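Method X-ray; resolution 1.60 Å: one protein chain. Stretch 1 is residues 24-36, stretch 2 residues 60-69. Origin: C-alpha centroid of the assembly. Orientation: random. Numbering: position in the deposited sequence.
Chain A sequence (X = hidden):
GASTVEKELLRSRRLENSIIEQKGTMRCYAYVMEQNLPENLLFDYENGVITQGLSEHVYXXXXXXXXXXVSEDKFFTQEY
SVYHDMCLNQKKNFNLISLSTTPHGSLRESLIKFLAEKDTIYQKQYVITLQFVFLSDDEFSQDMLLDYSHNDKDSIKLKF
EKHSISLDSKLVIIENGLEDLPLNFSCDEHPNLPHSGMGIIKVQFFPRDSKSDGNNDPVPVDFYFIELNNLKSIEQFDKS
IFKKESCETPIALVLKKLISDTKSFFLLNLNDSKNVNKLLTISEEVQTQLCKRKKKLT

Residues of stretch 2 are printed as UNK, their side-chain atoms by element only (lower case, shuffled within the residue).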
ATOM      1  N   GLY A  24     -11.121 -13.667  -7.342  1.00 23.79           N
ATOM      2  CA  GLY A  24     -11.713 -12.452  -6.764  1.00 23.62           C
ATOM      3  C   GLY A  24     -11.217 -12.199  -5.352  1.00 23.44           C
ATOM      4  O   GLY A  24     -11.936 -11.633  -4.517  1.00 23.97           O
ATOM      5  N   THR A  25      -9.971 -12.604  -5.110  1.00 23.52           N
ATOM      6  CA  THR A  25      -9.347 -12.564  -3.795  1.00 23.69           C
ATOM      7  C   THR A  25      -8.916 -11.140  -3.446  1.00 22.29           C
ATOM      8  O   THR A  25      -8.444 -10.404  -4.315  1.00 22.49           O
ATOM      9  CB  THR A  25      -8.089 -13.470  -3.756  1.00 24.34           C
ATOM     10  OG1 THR A  25      -8.352 -14.705  -4.442  1.00 27.71           O
ATOM     11  CG2 THR A  25      -7.708 -13.773  -2.324  1.00 26.97           C
ATOM     12  N   MET A  26      -9.083 -10.771  -2.179  1.00 20.87           N
ATOM     13  CA  MET A  26      -8.595  -9.483  -1.688  1.00 19.66           C
ATOM     14  C   MET A  26      -7.104  -9.617  -1.380  1.00 19.10           C
ATOM     15  O   MET A  26      -6.702 -10.439  -0.545  1.00 20.12           O
ATOM     16  CB  MET A  26      -9.373  -9.036  -0.444  1.00 19.73           C
ATOM     17  CG  MET A  26      -8.842  -7.762   0.188  1.00 19.79           C
ATOM     18  SD  MET A  26      -8.889  -6.368  -0.959  1.00 21.35           S
ATOM     19  CE  MET A  26     -10.642  -6.064  -1.036  1.00 22.72           C
ATOM     20  N   ARG A  27      -6.285  -8.813  -2.062  1.00 17.50           N
ATOM     21  CA  ARG A  27      -4.832  -8.909  -1.938  1.00 16.70           C
ATOM     22  C   ARG A  27      -4.363  -8.491  -0.553  1.00 16.07           C
ATOM     23  O   ARG A  27      -4.700  -7.408  -0.064  1.00 16.28           O
ATOM     24  CB  ARG A  27      -4.155  -8.029  -2.993  1.00 16.11           C
ATOM     25  CG  ARG A  27      -4.167  -8.616  -4.371  1.00 15.20           C
ATOM     26  CD  ARG A  27      -3.731  -7.590  -5.410  1.00 14.26           C
ATOM     27  NE  ARG A  27      -3.740  -8.189  -6.741  1.00 14.35           N
ATOM     28  CZ  ARG A  27      -4.825  -8.315  -7.499  1.00 14.43           C
ATOM     29  NH1 ARG A  27      -6.011  -7.908  -7.060  1.00 17.31           N
ATOM     30  NH2 ARG A  27      -4.729  -8.867  -8.697  1.00 17.95           N
ATOM     31  N   CYS A  28      -3.592  -9.378   0.079  1.00 15.53           N
ATOM     32  CA  CYS A  28      -3.018  -9.128   1.404  1.00 15.82           C
ATOM     33  C   CYS A  28      -1.664  -9.819   1.486  1.00 14.93           C
ATOM     34  O   CYS A  28      -1.553 -11.048   1.393  1.00 15.68           O
ATOM     35  CB  CYS A  28      -3.963  -9.596   2.501  1.00 15.93           C
ATOM     36  SG  CYS A  28      -3.447  -9.138   4.162  1.00 18.38           S
ATOM     37  N   TYR A  29      -0.621  -9.003   1.598  1.00 14.68           N
ATOM     38  CA  TYR A  29       0.748  -9.471   1.576  1.00 13.65           C
ATOM     39  C   TYR A  29       1.419  -9.137   2.881  1.00 14.49           C
ATOM     40  O   TYR A  29       1.160  -8.079   3.431  1.00 14.11           O
ATOM     41  CB  TYR A  29       1.490  -8.761   0.445  1.00 13.74           C
ATOM     42  CG  TYR A  29       1.089  -9.266  -0.926  1.00 12.79           C
ATOM     43  CD1 TYR A  29       1.948 -10.090  -1.634  1.00 14.75           C
ATOM     44  CD2 TYR A  29      -0.145  -8.915  -1.514  1.00 13.55           C
ATOM     45  CE1 TYR A  29       1.606 -10.566  -2.900  1.00 14.24           C
ATOM     46  CE2 TYR A  29      -0.495  -9.389  -2.780  1.00 13.74           C
ATOM     47  CZ  TYR A  29       0.383 -10.205  -3.453  1.00 14.00           C
ATOM     48  OH  TYR A  29       0.057 -10.681  -4.708  1.00 14.86           O
ATOM     49  N   ALA A  30       2.269 -10.038   3.378  1.00 13.56           N
ATOM     50  CA  ALA A  30       3.054  -9.760   4.581  1.00 13.09           C
ATOM     51  C   ALA A  30       4.490  -9.487   4.180  1.00 12.94           C
ATOM     52  O   ALA A  30       5.092 -10.275   3.446  1.00 15.09           O
ATOM     53  CB  ALA A  30       2.993 -10.956   5.542  1.00 14.14           C
ATOM     54  N   TYR A  31       5.039  -8.373   4.646  1.00 13.44           N
ATOM     55  CA  TYR A  31       6.412  -7.998   4.360  1.00 13.75           C
ATOM     56  C   TYR A  31       7.104  -8.019   5.717  1.00 14.09           C
ATOM     57  O   TYR A  31       6.840  -7.170   6.566  1.00 14.14           O
ATOM     58  CB  TYR A  31       6.399  -6.605   3.728  1.00 14.94           C
ATOM     59  CG  TYR A  31       7.667  -6.117   3.068  1.00 13.85           C
ATOM     60  CD1 TYR A  31       8.724  -6.980   2.748  1.00 14.01           C
ATOM     61  CD2 TYR A  31       7.785  -4.780   2.701  1.00 15.81           C
ATOM     62  CE1 TYR A  31       9.875  -6.500   2.123  1.00 13.86           C
ATOM     63  CE2 TYR A  31       8.909  -4.299   2.073  1.00 15.77           C
ATOM     64  CZ  TYR A  31       9.952  -5.158   1.778  1.00 14.98           C
ATOM     65  OH  TYR A  31      11.067  -4.626   1.168  1.00 16.18           O
ATOM     66  N   VAL A  32       7.978  -8.996   5.926  1.00 14.55           N
ATOM     67  CA  VAL A  32       8.342  -9.367   7.299  1.00 15.48           C
ATOM     68  C   VAL A  32       9.826  -9.220   7.587  1.00 16.09           C
ATOM     69  O   VAL A  32      10.657  -9.510   6.719  1.00 17.23           O
ATOM     70  CB  VAL A  32       7.874 -10.817   7.642  1.00 14.91           C
ATOM     71  CG1 VAL A  32       6.374 -11.001   7.403  1.00 16.83           C
ATOM     72  CG2 VAL A  32       8.699 -11.868   6.897  1.00 16.40           C
ATOM     73  N   MET A  33      10.153  -8.768   8.800  1.00 16.56           N
ATOM     74  CA  MET A  33      11.534  -8.753   9.281  1.00 17.75           C
ATOM     75  C   MET A  33      11.707  -9.890  10.296  1.00 17.76           C
ATOM     76  O   MET A  33      11.563  -9.669  11.500  1.00 18.38           O
ATOM     77  CB  MET A  33      11.889  -7.398   9.902  1.00 18.60           C
ATOM     78  CG  MET A  33      12.108  -6.321   8.874  1.00 22.52           C
ATOM     79  SD  MET A  33      13.718  -6.498   8.103  0.50 25.33           S
ATOM     80  CE  MET A  33      14.589  -5.135   8.866  0.10 24.50           C
ATOM     81  N   GLU A  34      11.962 -11.100   9.779  1.00 18.47           N
ATOM     82  CA  GLU A  34      11.957 -12.329  10.573  1.00 19.10           C
ATOM     83  C   GLU A  34      12.888 -12.217  11.785  1.00 19.50           C
ATOM     84  O   GLU A  34      12.560 -12.691  12.878  1.00 20.05           O
ATOM     85  CB  GLU A  34      12.330 -13.558   9.715  1.00 19.70           C
ATOM     86  CG  GLU A  34      12.386 -14.853  10.537  1.00 19.70           C
ATOM     87  CD  GLU A  34      12.563 -16.112   9.725  0.50 19.09           C
ATOM     88  OE1 GLU A  34      12.367 -16.099   8.495  1.00 20.69           O
ATOM     89  OE2 GLU A  34      12.877 -17.140  10.349  1.00 21.18           O
ATOM     90  N   GLN A  35      14.033 -11.576  11.594  1.00 20.07           N
ATOM     91  CA  GLN A  35      15.042 -11.500  12.650  1.00 20.67           C
ATOM     92  C   GLN A  35      14.579 -10.658  13.840  1.00 21.27           C
ATOM     93  O   GLN A  35      15.115 -10.787  14.948  1.00 21.02           O
ATOM     94  CB  GLN A  35      16.380 -11.013  12.077  1.00 21.52           C
ATOM     95  CG  GLN A  35      16.462  -9.514  11.846  1.00 22.14           C
ATOM     96  CD  GLN A  35      15.756  -9.024  10.579  1.00 25.56           C
ATOM     97  OE1 GLN A  35      15.193  -9.798   9.795  1.00 24.47           O
ATOM     98  NE2 GLN A  35      15.775  -7.712  10.387  1.00 26.60           N
ATOM     99  N   ASN A  36      13.578  -9.805  13.617  1.00 20.59           N
ATOM    100  CA  ASN A  36      13.014  -8.975  14.692  1.00 21.58           C
ATOM    101  C   ASN A  36      11.635  -9.421  15.165  1.00 21.23           C
ATOM    102  O   ASN A  36      10.953  -8.702  15.904  1.00 22.68           O
ATOM    103  CB  ASN A  36      13.015  -7.495  14.293  1.00 22.20           C
ATOM    104  CG  ASN A  36      14.413  -6.958  14.089  1.00 23.71           C
ATOM    105  OD1 ASN A  36      15.412  -7.594  14.479  1.00 24.14           O
ATOM    106  ND2 ASN A  36      14.504  -5.783  13.483  1.00 26.60           N
ATOM    107  N   UNK A  60      -2.589 -17.057   6.563  1.00 21.09           N
ATOM    108  CA  UNK A  60      -2.177 -17.104   5.162  1.00 20.96           C
ATOM    109  C   UNK A  60      -2.201 -15.715   4.525  1.00 19.99           C
ATOM    110  O   UNK A  60      -2.951 -14.826   4.957  1.00 20.72           O
ATOM    111  c   UNK A  60      -3.611 -20.460   3.899  1.00 26.54           C
ATOM    112  c   UNK A  60      -3.065 -18.064   4.369  1.00 21.75           C
ATOM    113  n   UNK A  60      -5.323 -22.252   3.713  0.10 25.63           N
ATOM    114  c   UNK A  60      -3.010 -19.491   4.889  1.00 23.13           C
ATOM    115  c   UNK A  60      -4.369 -21.558   4.621  0.10 25.61           C
ATOM    116  N   UNK A  61      -1.371 -15.561   3.495  1.00 18.61           N
ATOM    117  CA  UNK A  61      -1.248 -14.315   2.748  1.00 18.09           C
ATOM    118  C   UNK A  61      -1.060 -14.690   1.292  1.00 17.60           C
ATOM    119  O   UNK A  61      -0.660 -15.817   0.976  1.00 18.60           O
ATOM    120  c   UNK A  61      -0.559 -11.747   4.874  1.00 17.59           C
ATOM    121  c   UNK A  61      -0.016 -13.552   3.216  1.00 17.08           C
ATOM    122  c   UNK A  61       0.218 -13.854   5.704  1.00 18.37           C
ATOM    123  c   UNK A  61      -0.671 -11.273   6.168  1.00 17.46           C
ATOM    124  c   UNK A  61      -0.331 -12.093   7.243  1.00 17.54           C
ATOM    125  c   UNK A  61      -0.120 -13.038   4.629  1.00 17.62           C
ATOM    126  c   UNK A  61       0.109 -13.389   7.014  1.00 17.77           C
ATOM    127  N   UNK A  62      -1.314 -13.751   0.384  1.00 17.58           N
ATOM    128  CA  UNK A  62      -1.011 -14.046  -1.007  1.00 17.39           C
ATOM    129  C   UNK A  62       0.469 -14.392  -1.175  1.00 17.00           C
ATOM    130  O   UNK A  62       0.832 -15.302  -1.939  1.00 18.09           O
ATOM    131  c   UNK A  62      -2.961 -12.684  -1.861  1.00 19.28           C
ATOM    132  c   UNK A  62      -1.458 -12.895  -1.913  1.00 17.42           C
ATOM    133  n   UNK A  62      -3.723 -13.661  -2.342  1.00 21.06           N
ATOM    134  o   UNK A  62      -3.426 -11.689  -1.343  1.00 22.17           O
ATOM    135  N   UNK A  63       1.322 -13.687  -0.440  1.00 16.54           N
ATOM    136  CA  UNK A  63       2.740 -14.007  -0.364  1.00 15.93           C
ATOM    137  C   UNK A  63       3.299 -13.406   0.922  1.00 15.66           C
ATOM    138  O   UNK A  63       2.851 -12.339   1.358  1.00 14.85           O
ATOM    139  c   UNK A  63       5.520 -13.746  -3.029  1.00 19.65           C
ATOM    140  n   UNK A  63       6.629 -16.368  -2.889  1.00 21.20           N
ATOM    141  c   UNK A  63       4.967 -13.752  -1.624  1.00 17.66           C
ATOM    142  n   UNK A  63       5.237 -17.081  -4.569  1.00 21.43           N
ATOM    143  c   UNK A  63       3.476 -13.472  -1.601  1.00 16.73           C
ATOM    144  c   UNK A  63       5.661 -16.113  -3.764  1.00 20.54           C
ATOM    145  n   UNK A  63       5.117 -14.900  -3.845  1.00 19.83           N
ATOM    146  N   UNK A  64       4.253 -14.113   1.522  1.00 15.04           N
ATOM    147  CA  UNK A  64       5.049 -13.648   2.663  1.00 15.64           C
ATOM    148  C   UNK A  64       6.436 -13.325   2.132  1.00 16.05           C
ATOM    149  O   UNK A  64       7.132 -14.171   1.559  1.00 15.53           O
ATOM    150  c   UNK A  64       3.700 -14.872   4.365  1.00 16.66           C
ATOM    151  c   UNK A  64       6.088 -14.289   4.885  1.00 17.31           C
ATOM    152  c   UNK A  64       5.094 -14.706   3.799  1.00 15.81           C
ATOM    153  N   UNK A  65       6.819 -12.066   2.284  1.00 15.62           N
ATOM    154  CA  UNK A  65       8.003 -11.530   1.649  1.00 15.75           C
ATOM    155  C   UNK A  65       9.056 -11.195   2.693  1.00 17.07           C
ATOM    156  O   UNK A  65       8.811 -10.366   3.557  1.00 15.25           O
ATOM    157  c   UNK A  65       7.631 -10.231   0.858  1.00 15.75           C
ATOM    158  c   UNK A  65       5.849  -9.291  -0.729  1.00 15.58           C
ATOM    159  c   UNK A  65       6.592 -10.538  -0.224  1.00 15.94           C
ATOM    160  c   UNK A  65       8.861  -9.594   0.254  1.00 14.52           C
ATOM    161  N   UNK A  66      10.243 -11.817   2.603  1.00 17.86           N
ATOM    162  CA  UNK A  66      11.283 -11.537   3.593  1.00 18.74           C
ATOM    163  C   UNK A  66      12.090 -10.276   3.280  1.00 19.14           C
ATOM    164  O   UNK A  66      12.783 -10.215   2.260  1.00 19.68           O
ATOM    165  c   UNK A  66      12.010 -13.274   2.116  1.00 18.64           C
ATOM    166  c   UNK A  66      10.674 -12.811   1.603  1.00 18.78           C
ATOM    167  c   UNK A  66      12.168 -12.789   3.525  1.00 18.80           C
ATOM    168  N   UNK A  67      12.011  -9.293   4.168  1.00 20.43           N
ATOM    169  CA  UNK A  67      12.734  -8.036   4.012  1.00 22.17           C
ATOM    170  C   UNK A  67      14.270  -8.183   3.971  1.00 22.85           C
ATOM    171  O   UNK A  67      14.946  -7.395   3.326  1.00 24.15           O
ATOM    172  n   UNK A  67      11.976  -4.665   4.343  1.00 30.47           N
ATOM    173  c   UNK A  67      13.981  -5.047   5.123  1.00 29.09           C
ATOM    174  c   UNK A  67      12.652  -3.535   4.256  1.00 29.66           C
ATOM    175  c   UNK A  67      12.791  -5.644   4.873  1.00 26.29           C
ATOM    176  c   UNK A  67      12.320  -7.046   5.108  1.00 23.13           C
ATOM    177  n   UNK A  67      13.872  -3.739   4.720  1.00 31.29           N
ATOM    178  N   UNK A  68      14.830  -9.193   4.635  1.00 24.27           N
ATOM    179  CA  UNK A  68      16.281  -9.381   4.551  1.00 24.43           C
ATOM    180  C   UNK A  68      16.708  -9.824   3.157  1.00 23.99           C
ATOM    181  O   UNK A  68      17.873  -9.680   2.791  1.00 24.81           O
ATOM    182  c   UNK A  68      16.872 -12.659   4.551  0.70 26.77           C
ATOM    183  c   UNK A  68      16.795 -10.365   5.609  1.00 24.87           C
ATOM    184  c   UNK A  68      16.218 -11.780   5.615  1.00 24.65           C
ATOM    185  c   UNK A  68      16.383 -12.399   7.007  1.00 27.03           C
ATOM    186  N   UNK A  69      15.755 -10.345   2.380  1.00 23.42           N
ATOM    187  CA  UNK A  69      16.011 -10.758   1.003  1.00 22.74           C
ATOM    188  C   UNK A  69      15.521  -9.722  -0.019  1.00 21.31           C
ATOM    189  O   UNK A  69      16.111  -9.575  -1.087  1.00 21.70           O
ATOM    190  c   UNK A  69      15.362 -12.521  -0.732  1.00 26.70           C
ATOM    191  c   UNK A  69      14.337 -14.801  -0.472  1.00 32.07           C
ATOM    192  c   UNK A  69      15.513 -14.009  -0.959  1.00 31.13           C
ATOM    193  c   UNK A  69      15.367 -12.124   0.729  1.00 23.41           C
ATOM    194  n   UNK A  69      14.165 -15.999  -1.332  1.00 33.29           N
TER
HETATM  195  O   HOH W   1      13.791 -10.153   7.184  1.00 31.82           O

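Position 60 carries four carbons in a row ending in a nitrogen; its CA-to-CB bond points away from stretch 1, and the residue is exposed: Lys 60, a chain the contact does not use.

Position 61 has one carbon and then a six-carbon ring. CB of Ala 30 sits over one ring face, 3.6 Å from the centroid and almost on its normal, while SG of Cys 28 lies obliquely alongside. This is Phe 61.

Position 62 has two carbons, the second bearing one oxygen and one nitrogen, so it is an amide one carbon from CA. The side-chain oxygen lies 2.7 Å from N of Cys 28, and CB rests over the face of the Tyr 29 ring, 3.9 Å from the centroid. This is Asn 62. Its OD1 accepts from N of Cys 28, and its own N donates to O of Cys 28 at 2.9 Å. One residue thus answers both backbone groups of Cys 28, the first with a side-chain oxygen standing in for a strand carbonyl.

Position 63 shows three carbons, a nitrogen, and a carbon carrying two more nitrogens. CB lies 3.7 Å from CE1 of Tyr 29, but the chain's end leads away to partners elsewhere in the structure. This is Arg 63. Its O accepts from N of Ala 30 at 3.1 Å.

Position 64 is one carbon carrying two others; one arm lies 4.1 Å from CB of Ala 30, the other 4.1 Å from CG2 of Val 32. This is Val 64, the arms being CG2 and CG1 respectively.

Position 65 has four carbons, forked at the first with one arm two carbons long. The short arm packs 3.6 Å from CD1 of Tyr 31, and the tip of the long one reaches to 4.1 Å from CD1 of Tyr 29. This is Ile 65. Its N donates to O of Ala 30 (2.7 Å), and its O accepts from N of Val 32 (2.9 Å).

Position 66 has three carbons closing onto the backbone nitrogen; its CA lies 3.8 Å from O of Val 32. This is Pro 66. It has no N-H to donate, and the ladder asks for none here.

Position 67 has one carbon and a five-membered ring with two nitrogens; a ring carbon lies 3.3 Å from SD of Met 33. This is His 67, that carbon being CD2. Its N donates to O of Val 32 at 2.9 Å.

Position 68 has four carbons forked at the second, one end 4.0 Å from OE1 of Gln 35. This is Leu 68. A water joins its N to O of Val 32.

Position 69, four carbons ending in nitrogen and out of reach, is Lys 69.

The rule is a parallel ladder: alternate residues bond, Ile 65 and Pro 66 pair with Tyr 31 and Val 32, and side chains pack on both faces.

Stretch 2 (60-69) KFNRVIPHLK
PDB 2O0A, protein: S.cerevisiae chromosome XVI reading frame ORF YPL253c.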